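Local coordinates for CADD-like protein of unknown function (PDB 3B5O) that is of unknown function but resembles CADD and belongs to the all-helical heme oxygenase-like clan, consistent with a possible oxidoreductase role, at residues Asn27-Met32 / Trp222-Ala226; Gln40-Val44 / Glu228-Glu233. One frame throughout, in Å; residues are numbered along the deposited sequence.

Overall arrangement
Both contacts use the C-terminal part of helix 204-230 in an all-helical, single-chain fold. Interaction 1 sets the connection between helices 2-18 and 38-68 against residues 222-226; interaction 2, further toward the C-terminal end of that helix, sets the start of helix 38-68 against residues 228-233. Their centres lie about 10 Å apart, on the same side of the chain's centre, at about 15 and 20 Å from it. They share an apolar seam: Met32 CE is 3.3 Å from Ile230 CD1, Leu225 CD1 is 3.6 Å from Tyr43 CE2, and Val29 CG1 is 3.8 Å from Ile41 CD1. The C-terminal part of one helix thus packs against both the connection and the helix it leads into.

Interaction 1. Residues Asn27-Met32 / Trp222-Ala226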
ATOM      1  N   ASN A  27      -0.560   9.870 -11.376  1.00 14.80           N
ATOM      2  CA  ASN A  27      -0.892   8.444 -11.255  1.00 14.38           C
ATOM      3  C   ASN A  27      -1.622   7.985 -12.520  1.00 13.09           C
ATOM      4  O   ASN A  27      -2.455   8.723 -13.044  1.00 14.20           O
ATOM      5  CB  ASN A  27      -1.688   8.204  -9.979  1.00 14.72           C
ATOM      6  CG  ASN A  27      -2.322   6.840  -9.932  1.00 14.02           C
ATOM      7  OD1 ASN A  27      -3.360   6.631 -10.545  1.00 15.20           O
ATOM      8  ND2 ASN A  27      -1.728   5.923  -9.164  1.00 14.35           N
ATOM      9  N   PRO A  28      -1.309   6.786 -13.037  1.00 14.47           N
ATOM     10  CA  PRO A  28      -1.887   6.388 -14.308  1.00 15.29           C
ATOM     11  C   PRO A  28      -3.397   6.165 -14.322  1.00 14.34           C
ATOM     12  O   PRO A  28      -3.997   6.313 -15.380  1.00 15.81           O
ATOM     13  CB  PRO A  28      -1.128   5.109 -14.665  1.00 16.95           C
ATOM     14  CG  PRO A  28      -0.642   4.598 -13.400  1.00 16.71           C
ATOM     15  CD  PRO A  28      -0.316   5.800 -12.568  1.00 14.83           C
ATOM     16  N   VAL A  29      -3.990   5.799 -13.192  1.00 12.84           N
ATOM     17  CA  VAL A  29      -5.436   5.729 -13.107  1.00 13.99           C
ATOM     18  C   VAL A  29      -6.019   7.141 -13.112  1.00 14.73           C
ATOM     19  O   VAL A  29      -6.982   7.423 -13.827  1.00 15.52           O
ATOM     20  CB  VAL A  29      -5.904   4.881 -11.908  1.00 14.23           C
ATOM     21  CG1 VAL A  29      -7.426   4.937 -11.811  1.00 14.99           C
ATOM     22  CG2 VAL A  29      -5.401   3.415 -12.060  1.00 15.45           C
ATOM     23  N   VAL A  30      -5.441   8.049 -12.327  1.00 14.48           N
ATOM     24  CA  VAL A  30      -5.881   9.463 -12.364  1.00 15.07           C
ATOM     25  C   VAL A  30      -5.833   9.993 -13.804  1.00 16.13           C
ATOM     26  O   VAL A  30      -6.756  10.682 -14.256  1.00 17.43           O
ATOM     27  CB  VAL A  30      -5.042  10.350 -11.425  1.00 15.89           C
ATOM     28  CG1 VAL A  30      -5.358  11.849 -11.669  1.00 16.84           C
ATOM     29  CG2 VAL A  30      -5.310   9.948  -9.961  1.00 17.86           C
ATOM     30  N   GLN A  31      -4.784   9.632 -14.540  1.00 14.94           N
ATOM     31  CA  GLN A  31      -4.593  10.124 -15.915  1.00 17.17           C
ATOM     32  C   GLN A  31      -5.631   9.614 -16.902  1.00 18.01           C
ATOM     33  O   GLN A  31      -5.773  10.193 -17.989  1.00 22.34           O
ATOM     34  CB  GLN A  31      -3.179   9.812 -16.417  1.00 19.90           C
ATOM     35  CG  GLN A  31      -2.123  10.647 -15.715  1.00 20.95           C
ATOM     36  CD  GLN A  31      -1.940  12.004 -16.363  1.00 24.73           C
ATOM     37  OE1 GLN A  31      -1.775  12.092 -17.587  1.00 29.65           O
ATOM     38  NE2 GLN A  31      -1.958  13.062 -15.557  1.00 30.61           N
HETATM   39  N   MSE A  32      -6.352   8.549 -16.549  1.00 16.11           N
HETATM   40  CA  MSE A  32      -7.401   8.003 -17.409  1.00 17.93           C
HETATM   41  C   MSE A  32      -8.807   8.405 -16.970  1.00 15.49           C
HETATM   42  O   MSE A  32      -9.775   8.015 -17.619  1.00 15.71           O
HETATM   43  CB  MSE A  32      -7.303   6.475 -17.553  1.00 20.12           C
HETATM   44  CG  MSE A  32      -7.664   5.639 -16.302  1.00 22.84           C
HETATM   45 SE   MSE A  32      -7.372   3.802 -16.617  0.75 26.42          SE
HETATM   46  CE  MSE A  32      -9.240   3.407 -17.031  1.00 26.38           C
ATOM     47  N   TRP A 222       0.283  -0.280 -10.477  1.00 11.22           N
ATOM     48  CA  TRP A 222      -0.656   0.793 -10.820  1.00 11.08           C
ATOM     49  C   TRP A 222      -0.731   1.003 -12.334  1.00 11.73           C
ATOM     50  O   TRP A 222      -1.802   1.207 -12.884  1.00 12.73           O
ATOM     51  CB  TRP A 222      -0.254   2.099 -10.116  1.00 13.12           C
ATOM     52  CG  TRP A 222      -0.741   2.182  -8.705  1.00 12.90           C
ATOM     53  CD1 TRP A 222      -0.025   1.998  -7.558  1.00 13.51           C
ATOM     54  CD2 TRP A 222      -2.086   2.414  -8.300  1.00 13.79           C
ATOM     55  NE1 TRP A 222      -0.836   2.125  -6.455  1.00 15.23           N
ATOM     56  CE2 TRP A 222      -2.113   2.379  -6.891  1.00 15.26           C
ATOM     57  CE3 TRP A 222      -3.278   2.660  -8.999  1.00 15.70           C
ATOM     58  CZ2 TRP A 222      -3.273   2.591  -6.176  1.00 18.25           C
ATOM     59  CZ3 TRP A 222      -4.424   2.860  -8.280  1.00 19.87           C
ATOM     60  CH2 TRP A 222      -4.416   2.822  -6.891  1.00 19.61           C
ATOM     61  N   GLN A 223       0.423   0.967 -12.995  1.00 12.01           N
ATOM     62  CA  GLN A 223       0.478   1.140 -14.442  1.00 13.50           C
ATOM     63  C   GLN A 223      -0.261   0.006 -15.148  1.00 12.86           C
ATOM     64  O   GLN A 223      -1.052   0.227 -16.075  1.00 14.22           O
ATOM     65  CB  GLN A 223       1.928   1.236 -14.904  1.00 13.98           C
ATOM     66  CG  GLN A 223       2.615   2.478 -14.367  1.00 16.17           C
ATOM     67  CD  GLN A 223       4.096   2.528 -14.618  1.00 18.56           C
ATOM     68  OE1 GLN A 223       4.776   1.499 -14.667  1.00 20.90           O
ATOM     69  NE2 GLN A 223       4.621   3.762 -14.769  1.00 22.73           N
ATOM     70  N   GLU A 224      -0.044  -1.220 -14.681  1.00 12.98           N
ATOM     71  CA  GLU A 224      -0.649  -2.368 -15.332  1.00 14.14           C
ATOM     72  C   GLU A 224      -2.134  -2.429 -15.066  1.00 13.84           C
ATOM     73  O   GLU A 224      -2.920  -2.838 -15.948  1.00 15.10           O
ATOM     74  CB  GLU A 224       0.023  -3.664 -14.856  1.00 15.20           C
ATOM     75  CG  GLU A 224       1.424  -3.806 -15.347  1.00 16.05           C
ATOM     76  CD  GLU A 224       2.212  -4.911 -14.665  1.00 17.83           C
ATOM     77  OE1 GLU A 224       1.699  -5.486 -13.705  1.00 21.97           O
ATOM     78  OE2 GLU A 224       3.327  -5.169 -15.117  1.00 24.59           O
ATOM     79  N   LEU A 225      -2.531  -2.030 -13.871  0.50 13.13           N
ATOM     80  CA  LEU A 225      -3.938  -2.016 -13.501  0.50 13.73           C
ATOM     81  C   LEU A 225      -4.732  -0.938 -14.260  0.50 14.43           C
ATOM     82  O   LEU A 225      -5.921  -1.108 -14.547  0.50 15.00           O
ATOM     83  CB  LEU A 225      -4.037  -1.832 -11.996  0.50 13.73           C
ATOM     84  CG  LEU A 225      -5.418  -1.875 -11.388  0.50 13.83           C
ATOM     85  CD1 LEU A 225      -6.028  -3.250 -11.553  0.50 14.44           C
ATOM     86  CD2 LEU A 225      -5.340  -1.537  -9.919  0.50 14.09           C
ATOM     87  N   ALA A 226      -4.090   0.183 -14.566  1.00 13.58           N
ATOM     88  CA  ALA A 226      -4.711   1.183 -15.439  1.00 13.95           C
ATOM     89  C   ALA A 226      -4.965   0.624 -16.854  1.00 14.80           C
ATOM     90  O   ALA A 226      -6.033   0.847 -17.436  1.00 16.57           O
ATOM     91  CB  ALA A 226      -3.849   2.451 -15.503  1.00 15.47           C
TER
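Asn27 opens the 27-32 segment with an Asx motif: its OD1 accepts a hydrogen bond from Val30 N at 3.1 Å and a weak one from Val29 N at 2.8 Å. ND2 of the same side chain sits over one face of the Trp222 indole, 3.6 Å from Trp222 CE3, while it donates a hydrogen bond to the backbone oxygen of Ala21. The polar end is therefore satisfied on the loop side, although it is buried against the ring. Pro28 follows with its CA-to-CB bond toward helix 204-230. Pro28 CG lies 3.6 Å from Trp222 O and 3.8 Å from Gln223 CA, and Pro28 CB meets Ala226 CB at 3.9 Å, so the ring packs on the backbone of the helix as well as on side chains. The CA-to-CB bond of Val29 points sideways, and Val29 CG2 touches both Trp222 CE3, at the indole edge, at 3.8 Å and Ala226 CB at 3.9 Å. Val29 CA and Ala226 CA are 5.2 Å apart, a close approach helped by the small alanine side chain. Selenomethionine Met32 closes the segment, with Met32 SE 3.3 Å from Ala226 O and 3.9 Å from Ala226 CB. The contact is mainly van der Waals packing, with no hydrogen bonds between the segments, burying 325 Å² in total. Shape fit around Ala226 and Trp222 joins the surfaces, whereas the polar bonds of Asn27 order the loop itself.

Interaction 2. Residues Gln40-Val44 / Glu228-Glu233; sequences QIAYV and EAISSE
In this heme oxygenase-like helical fold, a helix-helix contact joins the start of helix 38-68 to the C-terminal end of helix 204-230. Residues 40-44 and 228-230 are helical, with phi/psi near -63/-43 through Ala229; psi then rises to -25 at Ile230, -14 at Ser231 and -19 at Ser232, and Glu233 is at -110/8. The closest CA pair is Gln40 with Ala229, 5.1 Å apart, and the Ala229 methyl allows this proximity: Ala229 CB meets Val44 CG2 at 3.7 Å and Tyr43 CD2 at 3.9 Å. Val44 has chi1 t (168°). Tyr43 also takes chi1 t, with chi2 85°, which carries its phenol across the flank of helix 204-230 to Glu228. Glu228, with chi1 m and chi2 t, extends its carboxylate to the ring edge, where Tyr43 OH donates a hydrogen bond to Glu228 OE1 at 2.6 Å. The same carboxylate accepts further bonds from Ser117 OG and Ala119 N, so it links this pair to Ser117 and to Ala119, at the start of helix 118-131. Gln40 (chi1 m, chi2 t, chi3 -32°) stretches over the last turn, with Gln40 CG 3.3 Å from Ala229 O. Its OE1 accepts from Ser37 N, which leaves NE2 directed at the residues following the turn. There Ser232, with chi1 p, receives it: Gln40 NE2 donates to Ser232 OG at 3.0 Å with an N-H...O angle of 159°, and the same NE2 lies 3.6 Å from Glu233 CG.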
ATOM      1  N   GLN A  40     -14.999   0.827 -15.040  1.00 16.45           N
ATOM      2  CA  GLN A  40     -13.547   0.682 -15.125  1.00 15.87           C
ATOM      3  C   GLN A  40     -12.837   1.121 -13.855  1.00 15.63           C
ATOM      4  O   GLN A  40     -11.892   0.466 -13.412  1.00 15.57           O
ATOM      5  CB  GLN A  40     -13.012   1.419 -16.364  1.00 16.97           C
ATOM      6  CG  GLN A  40     -13.400   0.726 -17.645  1.00 18.52           C
ATOM      7  CD  GLN A  40     -13.171   1.555 -18.893  1.00 18.74           C
ATOM      8  OE1 GLN A  40     -13.279   2.784 -18.855  1.00 20.64           O
ATOM      9  NE2 GLN A  40     -12.849   0.893 -19.999  1.00 19.70           N
ATOM     10  N   ILE A  41     -13.276   2.219 -13.248  1.00 14.43           N
ATOM     11  CA  ILE A  41     -12.679   2.691 -11.997  1.00 15.48           C
ATOM     12  C   ILE A  41     -13.130   1.802 -10.819  1.00 15.05           C
ATOM     13  O   ILE A  41     -12.367   1.552  -9.893  1.00 16.19           O
ATOM     14  CB  ILE A  41     -12.925   4.198 -11.760  1.00 15.82           C
ATOM     15  CG1 ILE A  41     -12.362   4.996 -12.943  1.00 15.75           C
ATOM     16  CG2 ILE A  41     -12.308   4.682 -10.448  1.00 16.72           C
ATOM     17  CD1 ILE A  41     -10.895   4.698 -13.308  1.00 16.67           C
ATOM     18  N   ALA A  42     -14.350   1.275 -10.880  1.00 15.52           N
ATOM     19  CA  ALA A  42     -14.777   0.293  -9.883  1.00 16.81           C
ATOM     20  C   ALA A  42     -13.876  -0.943  -9.925  1.00 15.57           C
ATOM     21  O   ALA A  42     -13.528  -1.488  -8.869  1.00 16.97           O
ATOM     22  CB  ALA A  42     -16.252  -0.091 -10.109  1.00 17.68           C
ATOM     23  N   TYR A  43     -13.500  -1.381 -11.124  1.00 15.28           N
ATOM     24  CA  TYR A  43     -12.564  -2.496 -11.297  1.00 15.42           C
ATOM     25  C   TYR A  43     -11.239  -2.191 -10.631  1.00 14.96           C
ATOM     26  O   TYR A  43     -10.672  -3.049  -9.938  1.00 15.21           O
ATOM     27  CB  TYR A  43     -12.346  -2.802 -12.778  1.00 16.70           C
ATOM     28  CG  TYR A  43     -11.210  -3.731 -13.071  1.00 15.94           C
ATOM     29  CD1 TYR A  43     -11.381  -5.107 -13.023  1.00 19.59           C
ATOM     30  CD2 TYR A  43      -9.937  -3.246 -13.329  1.00 17.46           C
ATOM     31  CE1 TYR A  43     -10.318  -5.975 -13.265  1.00 20.62           C
ATOM     32  CE2 TYR A  43      -8.886  -4.099 -13.583  1.00 19.15           C
ATOM     33  CZ  TYR A  43      -9.071  -5.463 -13.549  1.00 18.50           C
ATOM     34  OH  TYR A  43      -8.037  -6.352 -13.781  1.00 21.42           O
ATOM     35  N   VAL A  44     -10.718  -0.987 -10.839  1.00 14.77           N
ATOM     36  CA  VAL A  44      -9.483  -0.607 -10.180  1.00 13.82           C
ATOM     37  C   VAL A  44      -9.623  -0.731  -8.646  1.00 14.08           C
ATOM     38  O   VAL A  44      -8.727  -1.241  -7.978  1.00 14.05           O
ATOM     39  CB  VAL A  44      -9.050   0.840 -10.568  1.00 13.94           C
ATOM     40  CG1 VAL A  44      -7.912   1.344  -9.659  1.00 15.11           C
ATOM     41  CG2 VAL A  44      -8.686   0.907 -12.058  1.00 15.09           C
ATOM     42  N   GLU A 228      -5.237  -2.682 -17.642  1.00 14.64           N
ATOM     43  CA  GLU A 228      -6.288  -3.684 -17.533  1.00 15.82           C
ATOM     44  C   GLU A 228      -7.658  -3.025 -17.542  1.00 15.92           C
ATOM     45  O   GLU A 228      -8.573  -3.480 -18.237  1.00 18.04           O
ATOM     46  CB  GLU A 228      -6.130  -4.520 -16.255  1.00 14.58           C
ATOM     47  CG  GLU A 228      -5.008  -5.485 -16.309  1.00 14.37           C
ATOM     48  CD  GLU A 228      -4.853  -6.309 -15.035  1.00 15.89           C
ATOM     49  OE1 GLU A 228      -5.438  -5.950 -13.985  1.00 16.65           O
ATOM     50  OE2 GLU A 228      -4.102  -7.295 -15.116  1.00 15.55           O
ATOM     51  N   ALA A 229      -7.794  -1.946 -16.769  1.00 14.92           N
ATOM     52  CA  ALA A 229      -9.082  -1.288 -16.611  1.00 17.05           C
ATOM     53  C   ALA A 229      -9.554  -0.753 -17.953  1.00 19.35           C
ATOM     54  O   ALA A 229     -10.692  -1.003 -18.362  1.00 20.74           O
ATOM     55  CB  ALA A 229      -9.000  -0.190 -15.587  1.00 17.08           C
ATOM     56  N   ILE A 230      -8.679  -0.036 -18.648  1.00 18.13           N
ATOM     57  CA  ILE A 230      -9.103   0.629 -19.899  1.00 20.45           C
ATOM     58  C   ILE A 230      -9.316  -0.361 -21.054  1.00 21.99           C
ATOM     59  O   ILE A 230     -10.100  -0.088 -21.988  1.00 25.79           O
ATOM     60  CB  ILE A 230      -8.093   1.730 -20.282  1.00 20.59           C
ATOM     61  CG1 ILE A 230      -8.783   2.828 -21.122  1.00 24.73           C
ATOM     62  CG2 ILE A 230      -6.885   1.161 -21.008  1.00 25.03           C
ATOM     63  CD1 ILE A 230      -9.767   3.651 -20.303  1.00 25.23           C
ATOM     64  N   SER A 231      -8.644  -1.508 -20.990  0.50 22.11           N
ATOM     65  CA  SER A 231      -8.702  -2.526 -22.052  0.50 23.17           C
ATOM     66  C   SER A 231     -10.057  -3.216 -22.182  0.50 23.31           C
ATOM     67  O   SER A 231     -10.302  -3.902 -23.172  0.50 24.26           O
ATOM     68  CB  SER A 231      -7.634  -3.605 -21.831  0.50 23.70           C
ATOM     69  OG  SER A 231      -8.023  -4.540 -20.840  0.50 19.99           O
ATOM     70  N   SER A 232     -10.925  -3.065 -21.192  1.00 23.09           N
ATOM     71  CA  SER A 232     -12.255  -3.699 -21.242  1.00 25.21           C
ATOM     72  C   SER A 232     -13.132  -3.209 -22.420  1.00 25.38           C
ATOM     73  O   SER A 232     -14.103  -3.862 -22.791  1.00 29.61           O
ATOM     74  CB  SER A 232     -12.989  -3.458 -19.930  1.00 26.42           C
ATOM     75  OG  SER A 232     -13.379  -2.100 -19.837  1.00 24.64           O
ATOM     76  N   GLU A 233     -12.810  -2.061 -23.004  1.00 26.78           N
ATOM     77  CA  GLU A 233     -13.598  -1.543 -24.132  1.00 25.79           C
ATOM     78  C   GLU A 233     -12.831  -1.600 -25.445  1.00 28.58           C
ATOM     79  O   GLU A 233     -13.295  -1.082 -26.470  1.00 30.85           O
ATOM     80  CB  GLU A 233     -14.027  -0.107 -23.825  1.00 26.24           C
ATOM     81  CG  GLU A 233     -15.032   0.033 -22.689  1.00 29.53           C
ATOM     82  CD  GLU A 233     -16.369  -0.662 -22.936  1.00 33.32           C
ATOM     83  OE1 GLU A 233     -16.611  -1.167 -24.046  1.00 36.54           O
ATOM     84  OE2 GLU A 233     -17.192  -0.693 -21.997  1.00 39.16           O
TER